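Local atomic coordinates of protein Kif13b (Mus musculus, PDB entry 5B64), a protein that probably works as a kinesin-family microtubule motor that carries cargo, the part here being bound to another protein. Residues B[18-21]-B[22-26]; B[25-28]-B[29-33]; B[84-87]-B[88-91]; B[92-95]-B[96-99]; B[108-111]-B[112-116]. One frame throughout, in Å; residues are numbered along the deposited sequence.

Interaction 1 (B[18-21]-B[22-26]); sequences IVKA and NLLVR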
loop_
_atom_site.group_PDB
_atom_site.type_symbol
_atom_site.label_atom_id
_atom_site.label_comp_id
_atom_site.label_asym_id
_atom_site.label_seq_id
_atom_site.Cartn_x
_atom_site.Cartn_y
_atom_site.Cartn_z
ATOM N N ILE B 18 6.408 -30.382 -9.633
ATOM C CA ILE B 18 5.563 -29.546 -10.482
ATOM C C ILE B 18 4.115 -29.509 -9.984
ATOM O O ILE B 18 3.419 -28.501 -10.116
ATOM C CB ILE B 18 5.644 -29.973 -11.959
ATOM C CG1 ILE B 18 7.013 -29.556 -12.536
ATOM C CG2 ILE B 18 4.496 -29.360 -12.762
ATOM C CD1 ILE B 18 7.393 -30.177 -13.878
ATOM N N VAL B 19 3.675 -30.601 -9.378
ATOM C CA VAL B 19 2.355 -30.633 -8.771
ATOM C C VAL B 19 2.292 -29.701 -7.558
ATOM O O VAL B 19 1.363 -28.902 -7.415
ATOM C CB VAL B 19 1.974 -32.068 -8.379
ATOM C CG1 VAL B 19 0.888 -32.060 -7.322
ATOM C CG2 VAL B 19 1.549 -32.851 -9.637
ATOM N N LYS B 20 3.298 -29.808 -6.701
ATOM C CA LYS B 20 3.435 -28.946 -5.539
ATOM C C LYS B 20 3.431 -27.473 -5.945
ATOM O O LYS B 20 2.707 -26.679 -5.367
ATOM C CB LYS B 20 4.736 -29.296 -4.811
ATOM C CG LYS B 20 5.117 -28.438 -3.610
ATOM C CD LYS B 20 6.291 -29.100 -2.902
ATOM C CE LYS B 20 6.698 -28.361 -1.632
ATOM N NZ LYS B 20 7.377 -29.261 -0.633
ATOM N N ALA B 21 4.232 -27.123 -6.946
ATOM C CA ALA B 21 4.382 -25.733 -7.359
ATOM C C ALA B 21 3.081 -25.218 -7.946
ATOM O O ALA B 21 2.689 -24.064 -7.718
ATOM C CB ALA B 21 5.515 -25.593 -8.375
ATOM N N ASN B 22 2.420 -26.087 -8.707
ATOM C CA ASN B 22 1.148 -25.760 -9.329
ATOM C C ASN B 22 0.111 -25.285 -8.324
ATOM O O ASN B 22 -0.573 -24.294 -8.560
ATOM C CB ASN B 22 0.621 -26.949 -10.118
ATOM C CG ASN B 22 1.129 -26.962 -11.535
ATOM O OD1 ASN B 22 1.698 -25.979 -12.009
ATOM N ND2 ASN B 22 0.899 -28.068 -12.240
ATOM N N LEU B 23 0.013 -25.998 -7.205
ATOM C CA LEU B 23 -0.849 -25.608 -6.096
ATOM C C LEU B 23 -0.426 -24.288 -5.400
ATOM O O LEU B 23 -1.247 -23.398 -5.199
ATOM C CB LEU B 23 -0.909 -26.741 -5.062
ATOM C CG LEU B 23 -1.964 -27.856 -5.157
ATOM C CD1 LEU B 23 -2.957 -27.627 -6.287
ATOM C CD2 LEU B 23 -1.340 -29.253 -5.249
ATOM N N LEU B 24 0.846 -24.172 -5.024
ATOM C CA LEU B 24 1.320 -23.038 -4.232
ATOM C C LEU B 24 1.127 -21.724 -4.964
ATOM O O LEU B 24 0.749 -20.708 -4.383
ATOM C CB LEU B 24 2.798 -23.205 -3.896
ATOM C CG LEU B 24 3.132 -24.448 -3.075
ATOM C CD1 LEU B 24 4.542 -24.367 -2.519
ATOM C CD2 LEU B 24 2.117 -24.626 -1.963
ATOM N N VAL B 25 1.396 -21.769 -6.254
ATOM C CA VAL B 25 1.319 -20.608 -7.111
ATOM C C VAL B 25 -0.123 -20.121 -7.120
ATOM O O VAL B 25 -0.409 -18.930 -7.176
ATOM C CB VAL B 25 1.847 -21.004 -8.520
ATOM C CG1 VAL B 25 0.855 -20.705 -9.640
ATOM C CG2 VAL B 25 3.238 -20.406 -8.758
ATOM N N ARG B 26 -1.035 -21.067 -7.009
ATOM C CA ARG B 26 -2.445 -20.755 -6.938
ATOM C C ARG B 26 -2.843 -20.101 -5.612
ATOM O O ARG B 26 -3.712 -19.227 -5.578
ATOM C CB ARG B 26 -3.239 -22.036 -7.135
ATOM C CG ARG B 26 -3.484 -22.348 -8.577
ATOM C CD ARG B 26 -4.979 -22.492 -8.811
ATOM N NE ARG B 26 -5.319 -23.883 -9.082
ATOM C CZ ARG B 26 -6.542 -24.316 -9.356
ATOM N NH1 ARG B 26 -7.569 -23.468 -9.391
ATOM N NH2 ARG B 26 -6.732 -25.604 -9.589
#
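I18 to A21 meet N22 to V25 along the helix 9-34, where one turn of alpha-helix is laid against the next and each carbonyl of the first takes the N-H four residues on. The four bonds illustrate how uniform such a turn can be in length yet varied in aim. N22 N reaches I18 O at 3.0 Å from well above the carbonyl plane, 36° out of it, whereas L24 N comes to K20 O, 3.1 Å away, in the plane. Between these extremes, L23 N and V25 N approach the carbonyls of V19 and A21 with a moderate tilt.

The side chains add weaker touches. V19 and L23 run side by side in the same direction, with CG1 of V19 4.1 Å from CD2 of L23. The V19 branch involved stands anti to the backbone N (chi1 159°), which lays it beside the carbonyl carbon and so on the side of the following turn. On the face turned to the rest of the fold, A21 packs on L81 and V43, L24 on L84 and L88, while K20 NZ keeps a weak, long ion pair with E85. I18 and N22 likewise point the same way: ND2 of N22 lies 3.9 Å from CG2 of I18, the amide nitrogen resting beside a methyl group.

Interaction 2 (B[25-28]-B[29-33]); sequences VREA and SYIAE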
loop_
_atom_site.group_PDB
_atom_site.type_symbol
_atom_site.label_atom_id
_atom_site.label_comp_id
_atom_site.label_asym_id
_atom_site.label_seq_id
_atom_site.Cartn_x
_atom_site.Cartn_y
_atom_site.Cartn_z
ATOM N N VAL B 25 1.396 -21.769 -6.254
ATOM C CA VAL B 25 1.319 -20.608 -7.111
ATOM C C VAL B 25 -0.123 -20.121 -7.120
ATOM O O VAL B 25 -0.409 -18.930 -7.176
ATOM C CB VAL B 25 1.847 -21.004 -8.520
ATOM C CG1 VAL B 25 0.855 -20.705 -9.640
ATOM C CG2 VAL B 25 3.238 -20.406 -8.758
ATOM N N ARG B 26 -1.035 -21.067 -7.009
ATOM C CA ARG B 26 -2.445 -20.755 -6.938
ATOM C C ARG B 26 -2.843 -20.101 -5.612
ATOM O O ARG B 26 -3.712 -19.227 -5.578
ATOM C CB ARG B 26 -3.239 -22.036 -7.135
ATOM C CG ARG B 26 -3.484 -22.348 -8.577
ATOM C CD ARG B 26 -4.979 -22.492 -8.811
ATOM N NE ARG B 26 -5.319 -23.883 -9.082
ATOM C CZ ARG B 26 -6.542 -24.316 -9.356
ATOM N NH1 ARG B 26 -7.569 -23.468 -9.391
ATOM N NH2 ARG B 26 -6.732 -25.604 -9.589
ATOM N N GLU B 27 -2.225 -20.538 -4.518
ATOM C CA GLU B 27 -2.537 -19.961 -3.214
ATOM C C GLU B 27 -1.941 -18.565 -3.143
ATOM O O GLU B 27 -2.598 -17.632 -2.676
ATOM C CB GLU B 27 -2.067 -20.841 -2.044
ATOM C CG GLU B 27 -2.366 -20.238 -0.661
ATOM C CD GLU B 27 -2.473 -21.275 0.476
ATOM O OE1 GLU B 27 -1.656 -21.233 1.422
ATOM O OE2 GLU B 27 -3.397 -22.119 0.444
ATOM N N ALA B 28 -0.714 -18.411 -3.636
ATOM C CA ALA B 28 -0.075 -17.096 -3.615
ATOM C C ALA B 28 -0.939 -16.090 -4.385
ATOM O O ALA B 28 -1.228 -14.997 -3.892
ATOM C CB ALA B 28 1.330 -17.158 -4.188
ATOM N N SER B 29 -1.382 -16.488 -5.572
ATOM C CA SER B 29 -2.168 -15.613 -6.423
ATOM C C SER B 29 -3.421 -15.090 -5.742
ATOM O O SER B 29 -3.810 -13.933 -5.937
ATOM C CB SER B 29 -2.552 -16.328 -7.713
ATOM O OG SER B 29 -1.433 -16.389 -8.583
ATOM N N TYR B 30 -4.046 -15.944 -4.940
ATOM C CA TYR B 30 -5.325 -15.613 -4.342
ATOM C C TYR B 30 -5.151 -14.565 -3.226
ATOM O O TYR B 30 -5.910 -13.575 -3.145
ATOM C CB TYR B 30 -5.987 -16.884 -3.798
ATOM C CG TYR B 30 -7.180 -16.584 -2.940
ATOM C CD1 TYR B 30 -7.102 -16.662 -1.551
ATOM C CD2 TYR B 30 -8.382 -16.180 -3.515
ATOM C CE1 TYR B 30 -8.218 -16.352 -0.752
ATOM C CE2 TYR B 30 -9.479 -15.880 -2.730
ATOM C CZ TYR B 30 -9.389 -15.967 -1.358
ATOM O OH TYR B 30 -10.485 -15.661 -0.601
ATOM N N ILE B 31 -4.164 -14.804 -2.362
ATOM C CA ILE B 31 -3.880 -13.909 -1.257
ATOM C C ILE B 31 -3.460 -12.559 -1.801
ATOM O O ILE B 31 -3.860 -11.504 -1.290
ATOM C CB ILE B 31 -2.750 -14.460 -0.396
ATOM C CG1 ILE B 31 -3.191 -15.770 0.254
ATOM C CG2 ILE B 31 -2.335 -13.442 0.640
ATOM C CD1 ILE B 31 -2.115 -16.460 0.975
ATOM N N ALA B 32 -2.657 -12.602 -2.856
ATOM C CA ALA B 32 -2.225 -11.388 -3.507
ATOM C C ALA B 32 -3.446 -10.617 -4.012
ATOM O O ALA B 32 -3.532 -9.397 -3.881
ATOM C CB ALA B 32 -1.277 -11.706 -4.626
ATOM N N GLU B 33 -4.418 -11.331 -4.557
ATOM C CA GLU B 33 -5.615 -10.666 -5.059
ATOM C C GLU B 33 -6.413 -10.046 -3.911
ATOM O O GLU B 33 -6.928 -8.929 -4.035
ATOM C CB GLU B 33 -6.488 -11.648 -5.866
ATOM C CG GLU B 33 -7.617 -10.988 -6.638
ATOM C CD GLU B 33 -7.133 -10.144 -7.818
ATOM O OE1 GLU B 33 -6.045 -10.434 -8.380
ATOM O OE2 GLU B 33 -7.851 -9.190 -8.192
#
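S29 turns back on V25, one helical turn earlier in the helix 9-34. Its CB sits 3.4 Å from V25 O, and OG, anti to the carbonyl carbon and beside the backbone N (chi1 -76°), then donates a 3.1 Å hydrogen bond to V25 O. The backbone N of S29 grips V25 O as well, also at 3.1 Å. Hydroxyl and amide arrive from opposite faces of the carbonyl plane, tilted from it by 25° and 34°.

E27 offers a contrast. Its extended chain crosses the I31 side chain obliquely, with CG 4.1 Å from I31 CD1, and its OE1 goes on to a salt bridge with R92 of the helix 81-100. At the backbone, I31 N donates to E27 O and A32 N to A28 O, while Y30 N makes weak bonds with both R26 O and E27 O. The serine thus spends its hydroxyl within its own helix, on an acceptor already engaged, whereas the glutamate uses aliphatic carbon for the local contact and sends its charge to a neighbouring helix.

Interaction 3 (B[84-87]-B[88-91]); sequences LENR and LLDM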
loop_
_atom_site.group_PDB
_atom_site.type_symbol
_atom_site.label_atom_id
_atom_site.label_comp_id
_atom_site.label_asym_id
_atom_site.label_seq_id
_atom_site.Cartn_x
_atom_site.Cartn_y
_atom_site.Cartn_z
ATOM N N LEU B 84 9.193 -19.236 -2.935
ATOM C CA LEU B 84 7.739 -19.078 -2.891
ATOM C C LEU B 84 7.176 -19.757 -1.629
ATOM O O LEU B 84 6.340 -19.201 -0.901
ATOM C CB LEU B 84 7.097 -19.662 -4.147
ATOM C CG LEU B 84 5.566 -19.670 -4.244
ATOM C CD1 LEU B 84 4.989 -18.272 -4.197
ATOM C CD2 LEU B 84 5.080 -20.379 -5.524
ATOM N N GLU B 85 7.686 -20.948 -1.353
ATOM C CA GLU B 85 7.220 -21.716 -0.230
ATOM C C GLU B 85 7.431 -20.948 1.082
ATOM O O GLU B 85 6.528 -20.911 1.937
ATOM C CB GLU B 85 7.924 -23.065 -0.221
ATOM C CG GLU B 85 7.243 -24.105 0.619
ATOM C CD GLU B 85 7.618 -25.501 0.195
ATOM O OE1 GLU B 85 7.364 -26.451 0.974
ATOM O OE2 GLU B 85 8.165 -25.638 -0.924
ATOM N N ASN B 86 8.611 -20.335 1.229
ATOM C CA ASN B 86 8.902 -19.442 2.357
ATOM C C ASN B 86 8.075 -18.148 2.389
ATOM O O ASN B 86 7.544 -17.766 3.447
ATOM C CB ASN B 86 10.379 -19.089 2.413
ATOM C CG ASN B 86 11.231 -20.254 2.837
ATOM O OD1 ASN B 86 10.847 -21.038 3.715
ATOM N ND2 ASN B 86 12.400 -20.388 2.212
ATOM N N ARG B 87 7.973 -17.467 1.247
ATOM C CA ARG B 87 7.174 -16.250 1.194
ATOM C C ARG B 87 5.733 -16.519 1.562
ATOM O O ARG B 87 5.092 -15.663 2.162
ATOM C CB ARG B 87 7.218 -15.598 -0.183
ATOM C CG ARG B 87 8.391 -14.694 -0.370
ATOM C CD ARG B 87 8.468 -13.560 0.662
ATOM N NE ARG B 87 9.767 -12.923 0.529
ATOM C CZ ARG B 87 10.118 -12.151 -0.494
ATOM N NH1 ARG B 87 11.347 -11.647 -0.551
ATOM N NH2 ARG B 87 9.243 -11.870 -1.458
ATOM N N LEU B 88 5.223 -17.698 1.189
ATOM C CA LEU B 88 3.874 -18.111 1.599
ATOM C C LEU B 88 3.664 -18.061 3.128
ATOM O O LEU B 88 2.580 -17.735 3.600
ATOM C CB LEU B 88 3.516 -19.494 1.041
ATOM C CG LEU B 88 3.019 -19.381 -0.401
ATOM C CD1 LEU B 88 2.933 -20.760 -1.080
ATOM C CD2 LEU B 88 1.684 -18.643 -0.454
ATOM N N LEU B 89 4.702 -18.381 3.890
ATOM C CA LEU B 89 4.620 -18.267 5.327
ATOM C C LEU B 89 4.188 -16.838 5.678
ATOM O O LEU B 89 3.309 -16.626 6.520
ATOM C CB LEU B 89 5.974 -18.601 5.950
ATOM C CG LEU B 89 6.249 -20.039 6.399
ATOM C CD1 LEU B 89 5.481 -21.035 5.564
ATOM C CD2 LEU B 89 7.766 -20.351 6.373
ATOM N N ASP B 90 4.788 -15.874 4.991
ATOM C CA ASP B 90 4.542 -14.462 5.237
ATOM C C ASP B 90 3.197 -13.971 4.696
ATOM O O ASP B 90 2.512 -13.194 5.358
ATOM C CB ASP B 90 5.686 -13.618 4.661
ATOM C CG ASP B 90 7.014 -13.885 5.355
ATOM O OD1 ASP B 90 7.020 -14.096 6.595
ATOM O OD2 ASP B 90 8.057 -13.882 4.657
ATOM N N MET B 91 2.839 -14.413 3.491
ATOM C CA MET B 91 1.574 -14.055 2.851
ATOM C C MET B 91 0.372 -14.528 3.684
ATOM O O MET B 91 -0.553 -13.757 3.958
ATOM C CB MET B 91 1.509 -14.674 1.449
ATOM C CG MET B 91 2.691 -14.358 0.529
ATOM S SD MET B 91 2.392 -15.022 -1.129
ATOM C CE MET B 91 3.998 -14.932 -1.899
#
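The guanidinium of R87 and the carboxylate of D90 are the flat groups here, inclined at 33° to each other but not joined in a salt bridge: NE of R87 remains 4.6 Å from OD2 of D90. The atom nearest to OD2 across the contact is a carbon, R87 CD, at 4.0 Å. The arginine's planar head is claimed by other partners, with NH1 in a salt bridge to D120, NH2 bonded to the carbonyl of P117, NE paired with an acidic side chain of the chain of another protein, and the W79 ring in a cation-pi contact.

Beneath the head, the stem of R87 forms part of an apolar strip of the helix 81-100. CE of M91 comes to 3.7 Å from R87 CB and 4.2 Å from CD1 of L84, whose side chain crosses that of M91 at about a right angle. L84 also meets L88, CG to CD1, at 4.3 Å. The first torsion of M91 (chi1 -54°) sets CG beside the backbone N, facing the preceding turn, and the extended chain carries CE on to R87 and L84. Along the backbone, L88 N donates to L84 O at 2.8 Å and M91 N to R87 O at 2.9 Å, while D90 N adds only a weak bond to the latter acceptor.

D90 is therefore likely to act on R87 mainly as a nearby negative charge, favourable but diffuse, while the directional bonds of the guanidinium tie this helix to the C-terminal segment and to the partner protein.

Interaction 4 (B[92-95]-B[96-99]); sequences RDLY and QEWK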
loop_
_atom_site.group_PDB
_atom_site.type_symbol
_atom_site.label_atom_id
_atom_site.label_comp_id
_atom_site.label_asym_id
_atom_site.label_seq_id
_atom_site.Cartn_x
_atom_site.Cartn_y
_atom_site.Cartn_z
ATOM N N ARG B 92 0.397 -15.798 4.081
ATOM C CA ARG B 92 -0.582 -16.350 5.024
ATOM C C ARG B 92 -0.710 -15.537 6.313
ATOM O O ARG B 92 -1.821 -15.220 6.728
ATOM C CB ARG B 92 -0.248 -17.801 5.361
ATOM C CG ARG B 92 -0.339 -18.725 4.165
ATOM C CD ARG B 92 0.075 -20.139 4.523
ATOM N NE ARG B 92 0.152 -20.986 3.337
ATOM C CZ ARG B 92 1.190 -21.745 3.015
ATOM N NH1 ARG B 92 2.262 -21.793 3.801
ATOM N NH2 ARG B 92 1.148 -22.471 1.907
ATOM N N ASP B 93 0.425 -15.204 6.928
ATOM C CA ASP B 93 0.471 -14.317 8.097
ATOM C C ASP B 93 -0.201 -12.992 7.845
ATOM O O ASP B 93 -1.058 -12.579 8.630
ATOM C CB ASP B 93 1.905 -14.027 8.523
ATOM C CG ASP B 93 2.553 -15.200 9.233
ATOM O OD1 ASP B 93 1.840 -16.193 9.514
ATOM O OD2 ASP B 93 3.778 -15.127 9.511
ATOM N N LEU B 94 0.194 -12.326 6.754
ATOM C CA LEU B 94 -0.320 -10.991 6.436
ATOM C C LEU B 94 -1.826 -11.057 6.182
ATOM O O LEU B 94 -2.597 -10.199 6.623
ATOM C CB LEU B 94 0.383 -10.419 5.213
ATOM C CG LEU B 94 0.148 -8.929 4.944
ATOM C CD1 LEU B 94 0.650 -8.070 6.108
ATOM C CD2 LEU B 94 0.800 -8.482 3.620
ATOM N N TYR B 95 -2.228 -12.113 5.492
ATOM C CA TYR B 95 -3.626 -12.353 5.205
ATOM C C TYR B 95 -4.467 -12.516 6.476
ATOM O O TYR B 95 -5.521 -11.896 6.620
ATOM C CB TYR B 95 -3.757 -13.598 4.333
ATOM C CG TYR B 95 -5.165 -13.874 3.924
ATOM C CD1 TYR B 95 -5.751 -13.179 2.869
ATOM C CD2 TYR B 95 -5.927 -14.829 4.593
ATOM C CE1 TYR B 95 -7.064 -13.444 2.477
ATOM C CE2 TYR B 95 -7.245 -15.087 4.219
ATOM C CZ TYR B 95 -7.805 -14.391 3.158
ATOM O OH TYR B 95 -9.109 -14.651 2.783
ATOM N N GLN B 96 -4.006 -13.363 7.390
ATOM C CA GLN B 96 -4.751 -13.616 8.613
ATOM C C GLN B 96 -4.749 -12.355 9.464
ATOM O O GLN B 96 -5.719 -12.053 10.144
ATOM C CB GLN B 96 -4.152 -14.788 9.381
ATOM C CG GLN B 96 -4.885 -15.101 10.657
ATOM C CD GLN B 96 -4.247 -16.252 11.424
ATOM O OE1 GLN B 96 -3.018 -16.334 11.547
ATOM N NE2 GLN B 96 -5.079 -17.152 11.939
ATOM N N GLU B 97 -3.653 -11.608 9.405
ATOM C CA GLU B 97 -3.585 -10.335 10.098
ATOM C C GLU B 97 -4.623 -9.359 9.530
ATOM O O GLU B 97 -5.285 -8.637 10.272
ATOM C CB GLU B 97 -2.176 -9.736 10.015
ATOM C CG GLU B 97 -1.913 -8.739 11.118
ATOM C CD GLU B 97 -0.647 -7.912 10.917
ATOM O OE1 GLU B 97 -0.441 -6.934 11.692
ATOM O OE2 GLU B 97 0.133 -8.234 9.997
ATOM N N TRP B 98 -4.752 -9.348 8.208
ATOM C CA TRP B 98 -5.701 -8.492 7.523
ATOM C C TRP B 98 -7.140 -8.843 7.890
ATOM O O TRP B 98 -7.917 -7.960 8.272
ATOM C CB TRP B 98 -5.489 -8.609 6.011
ATOM C CG TRP B 98 -6.412 -7.760 5.196
ATOM C CD1 TRP B 98 -6.489 -6.398 5.195
ATOM C CD2 TRP B 98 -7.373 -8.217 4.242
ATOM N NE1 TRP B 98 -7.446 -5.981 4.301
ATOM C CE2 TRP B 98 -8.006 -7.080 3.708
ATOM C CE3 TRP B 98 -7.770 -9.482 3.792
ATOM C CZ2 TRP B 98 -9.005 -7.168 2.739
ATOM C CZ3 TRP B 98 -8.768 -9.570 2.830
ATOM C CH2 TRP B 98 -9.371 -8.421 2.314
ATOM N N LYS B 99 -7.472 -10.133 7.773
ATOM C CA LYS B 99 -8.808 -10.673 8.070
ATOM C C LYS B 99 -9.275 -10.484 9.515
ATOM O O LYS B 99 -10.472 -10.546 9.803
ATOM C CB LYS B 99 -8.861 -12.166 7.736
ATOM C CG LYS B 99 -9.188 -12.449 6.292
ATOM C CD LYS B 99 -10.412 -11.644 5.894
ATOM C CE LYS B 99 -10.964 -12.023 4.533
ATOM N NZ LYS B 99 -12.086 -11.105 4.176
#
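Y95 and K99 are brought together by two torsions: the tyrosine CG lies anti to its own N (chi1 -177°), while the lysine chain bends at chi2 (-49°), and the two side chains then run alongside in the same direction. K99 CG sits over one face of the ring, 4.2 Å from its centroid and 25° off the normal, a CH-pi contact. Further along, K99 CE lies 3.7 Å from Y95 OH. W98 takes part at another point of the ring: CE1 of Y95 stands at the indole edge, near its plane, 4.2 Å from W98 CE3. Were Y95 an alanine, the methylenes of K99 would probably lose the ring face they rest on, and that chain would be set free to turn. The backbone underneath is regular, with K99 N bonded to Y95 O at 2.9 Å.

This last part of the helix 81-100 lies beside the end of the helix 9-34, where Y95 packs on Y30, I31 and E34, and W98 on E34 and on L35 just beyond it.

Interaction 5 (B[108-111]-B[112-116]); sequences SRSY and FKRAD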
loop_
_atom_site.group_PDB
_atom_site.type_symbol
_atom_site.label_atom_id
_atom_site.label_comp_id
_atom_site.label_asym_id
_atom_site.label_seq_id
_atom_site.Cartn_x
_atom_site.Cartn_y
_atom_site.Cartn_z
ATOM N N SER B 108 -3.205 1.796 10.203
ATOM C CA SER B 108 -3.499 0.423 9.801
ATOM C C SER B 108 -3.579 0.310 8.276
ATOM O O SER B 108 -2.951 -0.576 7.687
ATOM C CB SER B 108 -4.764 -0.135 10.492
ATOM O OG SER B 108 -5.960 0.535 10.135
ATOM N N ARG B 109 -4.326 1.219 7.645
ATOM C CA ARG B 109 -4.398 1.299 6.182
ATOM C C ARG B 109 -3.003 1.308 5.550
ATOM O O ARG B 109 -2.695 0.480 4.691
ATOM C CB ARG B 109 -5.157 2.551 5.746
ATOM C CG ARG B 109 -6.645 2.392 5.498
ATOM C CD ARG B 109 -7.258 3.758 5.202
ATOM N NE ARG B 109 -8.109 4.190 6.304
ATOM C CZ ARG B 109 -8.066 5.373 6.896
ATOM N NH1 ARG B 109 -7.215 6.311 6.515
ATOM N NH2 ARG B 109 -8.892 5.610 7.893
ATOM N N SER B 110 -2.149 2.233 5.983
ATOM C CA SER B 110 -0.816 2.335 5.388
ATOM C C SER B 110 -0.000 1.053 5.585
ATOM O O SER B 110 0.702 0.604 4.680
ATOM C CB SER B 110 -0.056 3.532 5.954
ATOM O OG SER B 110 1.164 3.738 5.243
ATOM N N TYR B 111 -0.107 0.471 6.775
ATOM C CA TYR B 111 0.585 -0.757 7.068
ATOM C C TYR B 111 0.270 -1.836 6.021
ATOM O O TYR B 111 1.177 -2.435 5.466
ATOM C CB TYR B 111 0.295 -1.235 8.497
ATOM C CG TYR B 111 0.742 -2.665 8.711
ATOM C CD1 TYR B 111 -0.102 -3.730 8.397
ATOM C CD2 TYR B 111 2.022 -2.954 9.177
ATOM C CE1 TYR B 111 0.303 -5.027 8.554
ATOM C CE2 TYR B 111 2.435 -4.262 9.348
ATOM C CZ TYR B 111 1.568 -5.297 9.033
ATOM O OH TYR B 111 1.951 -6.616 9.187
ATOM N N PHE B 112 -1.007 -2.078 5.752
ATOM C CA PHE B 112 -1.396 -3.069 4.746
ATOM C C PHE B 112 -1.036 -2.633 3.323
ATOM O O PHE B 112 -0.667 -3.469 2.491
ATOM C CB PHE B 112 -2.886 -3.471 4.871
ATOM C CG PHE B 112 -3.176 -4.298 6.103
ATOM C CD1 PHE B 112 -2.779 -5.631 6.172
ATOM C CD2 PHE B 112 -3.782 -3.728 7.220
ATOM C CE1 PHE B 112 -3.005 -6.389 7.333
ATOM C CE2 PHE B 112 -4.027 -4.485 8.388
ATOM C CZ PHE B 112 -3.633 -5.817 8.443
ATOM N N LYS B 113 -1.125 -1.333 3.044
ATOM C CA LYS B 113 -0.810 -0.851 1.703
ATOM C C LYS B 113 0.657 -1.122 1.364
ATOM O O LYS B 113 0.983 -1.547 0.258
ATOM C CB LYS B 113 -1.118 0.645 1.545
ATOM C CG LYS B 113 -0.722 1.187 0.157
ATOM C CD LYS B 113 -0.749 2.717 0.080
ATOM C CE LYS B 113 0.645 3.334 -0.187
ATOM N NZ LYS B 113 1.046 3.463 -1.642
ATOM N N ARG B 114 1.535 -0.872 2.331
ATOM C CA ARG B 114 2.962 -0.943 2.101
ATOM C C ARG B 114 3.524 -2.359 2.202
ATOM O O ARG B 114 4.602 -2.623 1.676
ATOM C CB ARG B 114 3.704 0.000 3.060
ATOM C CG ARG B 114 3.347 1.434 2.865
ATOM C CD ARG B 114 4.237 2.362 3.640
ATOM N NE ARG B 114 5.538 2.611 3.013
ATOM C CZ ARG B 114 5.745 3.447 1.996
ATOM N NH1 ARG B 114 4.727 4.103 1.430
ATOM N NH2 ARG B 114 6.979 3.616 1.530
ATOM N N ALA B 115 2.812 -3.267 2.869
ATOM C CA ALA B 115 3.354 -4.599 3.101
ATOM C C ALA B 115 3.230 -5.472 1.855
ATOM O O ALA B 115 2.129 -5.876 1.470
ATOM C CB ALA B 115 2.696 -5.272 4.334
ATOM N N ASP B 116 4.374 -5.775 1.244
ATOM C CA ASP B 116 4.400 -6.466 -0.041
ATOM C C ASP B 116 5.385 -7.637 -0.105
ATOM O O ASP B 116 6.473 -7.522 -0.675
ATOM C CB ASP B 116 4.736 -5.469 -1.139
ATOM C CG ASP B 116 4.393 -5.984 -2.503
ATOM O OD1 ASP B 116 4.052 -7.178 -2.609
ATOM O OD2 ASP B 116 4.463 -5.197 -3.478
#
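F112 and Y111 form a T-shaped pair near the end of the helix 106-114, the edge of the tyrosine directed at the phenylalanine's face with the planes at 89° and CD1 of Y111 3.7 Å above the ring centre. Below them the amides are well supplied. F112 N donates to S108 O at 3.1 Å, K113 N to R109 O and R114 N to S110 O, each donor approaching close to the direction of its carbonyl bond; A115 N has a weak bond to Y111 O, 3.2 Å away, where the helix gives out. K37 NZ takes up F112 O and A115 O.

The polar tips find partners beyond these turns. S108 OG is hydrogen-bonded to S105 N. Y111 OH bonds E97 OE2 and a basic side chain of the chain of another protein. R109 pairs through NE with D104, through NH1 with an acidic side chain of that chain and through NH2 with a sulfate ion, probably from the crystallisation liquor; R114 bonds the other chain's backbone. F112 in turn meets W98 edge-to-face, and a serine here would probably deprive both Y111 and W98 of their aromatic mate and open a gap between the helices. Aromatic packing thus holds the tyrosine in place while its hydroxyl serves fold and partner alike.

Along the chain the five contacts come in order, two on the helix 9-34, two on the helix 81-100 and one on the helix 106-114. Interactions 1 and 2 overlap at V25 and R26, with centres about 11 Å apart; interactions 3 and 4 adjoin, about 12 Å apart. The two long helices pack together: interaction 3 touches both 1 and 2, and interaction 4 touches 2. Interaction 5 touches interaction 4 alone and lies about 27 Å from interaction 1, centre to centre, across the middle of the chain. Contact with the other protein is confined to interactions 3, 4 and 5, so the helix 9-34 portion described here probably backs the binding side, consistent with a scaffold for partner recognition.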